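Local coordinates for 3'-5' exonuclease crn-4 (Caenorhabditis elegans, PDB 5DK5), which degrades RNA and DNA from the 3' end as a DEDDh-family exonuclease and takes part in DNA breakdown during apoptosis, at residues N150-K153 against I154-E158. Sequence-based numbering, arbitrary orientation.
Sequences NLYK and IFTNE. With IPA (isopropyl alcohol), chain L.
Y152 and F155, one helical turn apart, lean against each other with their ring planes at 42° and their centroids 5.7 Å apart. Leaving CB with CG anti to the backbone N (chi1 -175°), the Y152 ring is carried toward F155 and T156 of the following turn. CD1 and CE1 meet F155, CE1 coming 3.8 Å from F155 CD2, while across the ring CE2 lies 4.0 Å from T156 OG1 and CD2 reaches C1 of the isopropanol at 3.6 Å. Y152 also touches N172 and K175 of helix 172-179, and F155 meets Y179 edge-to-face. These are the first two turns of helix 151-161, which follows strand 147-150 of the exonuclease domain. N150 is its N-cap: OD1 accepts from K153 N at 3.3 Å, with the donor above the carbonyl plane, and more weakly from Y152 N. The other amide atom, ND2, donates to isopropanol O2 at 3.3 Å and also to E216. Y152 O is gripped twice by T156, through N at 2.9 Å and through OG1 at 3.1 Å, the two donors arriving from opposite faces of the carbonyl plane. The extended K153 chain brings NZ to hydrogen bonds with N215 O and T256 OG1.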
loop_
_atom_site.group_PDB
_atom_site.type_symbol
_atom_site.label_atom_id
_atom_site.label_comp_id
_atom_site.label_asym_id
_atom_site.label_seq_id
_atom_site.Cartn_x
_atom_site.Cartn_y
_atom_site.Cartn_z
ATOM N N ASN B 150 12.259 -17.801 -21.829
ATOM C CA ASN B 150 12.503 -18.067 -20.419
ATOM C C ASN B 150 13.917 -18.612 -20.267
ATOM O O ASN B 150 14.173 -19.785 -20.541
ATOM C CB ASN B 150 11.472 -19.052 -19.869
ATOM C CG ASN B 150 11.544 -19.200 -18.362
ATOM O OD1 ASN B 150 12.606 -19.056 -17.755
ATOM N ND2 ASN B 150 10.406 -19.492 -17.747
ATOM N N LEU B 151 14.836 -17.753 -19.838
ATOM C CA LEU B 151 16.250 -18.106 -19.820
ATOM C C LEU B 151 16.555 -19.192 -18.795
ATOM O O LEU B 151 17.471 -19.993 -18.984
ATOM C CB LEU B 151 17.105 -16.870 -19.533
ATOM C CG LEU B 151 18.600 -17.025 -19.823
ATOM C CD1 LEU B 151 18.846 -17.196 -21.312
ATOM C CD2 LEU B 151 19.377 -15.833 -19.295
ATOM N N TYR B 152 15.789 -19.218 -17.707
ATOM C CA TYR B 152 16.007 -20.199 -16.651
ATOM C C TYR B 152 15.612 -21.589 -17.124
ATOM O O TYR B 152 16.176 -22.593 -16.687
ATOM C CB TYR B 152 15.217 -19.834 -15.395
ATOM C CG TYR B 152 15.507 -20.743 -14.224
ATOM C CD1 TYR B 152 16.654 -20.576 -13.462
ATOM C CD2 TYR B 152 14.637 -21.770 -13.882
ATOM C CE1 TYR B 152 16.928 -21.403 -12.393
ATOM C CE2 TYR B 152 14.903 -22.603 -12.811
ATOM C CZ TYR B 152 16.049 -22.415 -12.070
ATOM O OH TYR B 152 16.320 -23.241 -11.003
ATOM N N LYS B 153 14.630 -21.640 -18.014
ATOM C CA LYS B 153 14.188 -22.902 -18.585
ATOM C C LYS B 153 15.278 -23.496 -19.473
ATOM O O LYS B 153 15.482 -24.709 -19.493
ATOM C CB LYS B 153 12.904 -22.701 -19.383
ATOM C CG LYS B 153 12.345 -23.973 -19.987
ATOM C CD LYS B 153 11.074 -23.678 -20.759
ATOM C CE LYS B 153 10.535 -24.917 -21.446
ATOM N NZ LYS B 153 9.349 -24.590 -22.267
ATOM N N ILE B 154 15.973 -22.634 -20.206
ATOM C CA ILE B 154 17.094 -23.067 -21.033
ATOM C C ILE B 154 18.244 -23.494 -20.134
ATOM O O ILE B 154 18.938 -24.472 -20.411
ATOM C CB ILE B 154 17.563 -21.949 -21.987
ATOM C CG1 ILE B 154 16.389 -21.462 -22.840
ATOM C CG2 ILE B 154 18.712 -22.445 -22.870
ATOM C CD1 ILE B 154 16.719 -20.296 -23.735
ATOM N N PHE B 155 18.433 -22.748 -19.051
ATOM C CA PHE B 155 19.463 -23.050 -18.068
ATOM C C PHE B 155 19.253 -24.435 -17.465
ATOM O O PHE B 155 20.216 -25.138 -17.160
ATOM C CB PHE B 155 19.468 -21.984 -16.975
ATOM C CG PHE B 155 20.333 -22.323 -15.798
ATOM C CD1 PHE B 155 21.713 -22.325 -15.913
ATOM C CD2 PHE B 155 19.766 -22.619 -14.570
ATOM C CE1 PHE B 155 22.511 -22.630 -14.828
ATOM C CE2 PHE B 155 20.559 -22.923 -13.480
ATOM C CZ PHE B 155 21.933 -22.928 -13.610
ATOM N N THR B 156 17.992 -24.819 -17.295
ATOM C CA THR B 156 17.656 -26.151 -16.805
ATOM C C THR B 156 18.146 -27.218 -17.781
ATOM O O THR B 156 18.748 -28.212 -17.374
ATOM C CB THR B 156 16.136 -26.307 -16.594
ATOM O OG1 THR B 156 15.712 -25.459 -15.522
ATOM C CG2 THR B 156 15.768 -27.751 -16.260
ATOM N N ASN B 157 17.882 -27.006 -19.067
ATOM C CA ASN B 157 18.304 -27.945 -20.101
ATOM C C ASN B 157 19.822 -28.003 -20.221
ATOM O O ASN B 157 20.397 -29.074 -20.412
ATOM C CB ASN B 157 17.691 -27.566 -21.451
ATOM C CG ASN B 157 16.176 -27.616 -21.440
ATOM O OD1 ASN B 157 15.571 -28.288 -20.604
ATOM N ND2 ASN B 157 15.553 -26.907 -22.376
ATOM N N GLU B 158 20.466 -26.846 -20.109
ATOM C CA GLU B 158 21.920 -26.768 -20.173
ATOM C C GLU B 158 22.569 -27.492 -19.000
ATOM O O GLU B 158 23.697 -27.975 -19.104
ATOM C CB GLU B 158 22.375 -25.307 -20.193
ATOM C CG GLU B 158 22.238 -24.629 -21.545
ATOM C CD GLU B 158 23.146 -25.237 -22.595
ATOM O OE1 GLU B 158 24.376 -25.040 -22.505
ATOM O OE2 GLU B 158 22.632 -25.916 -23.510
HETATM C C1 IPA L . 11.102 -21.501 -14.227
HETATM C C2 IPA L . 10.625 -20.114 -13.860
HETATM C C3 IPA L . 10.279 -20.061 -12.387
HETATM O O2 IPA L . 9.474 -19.815 -14.613
#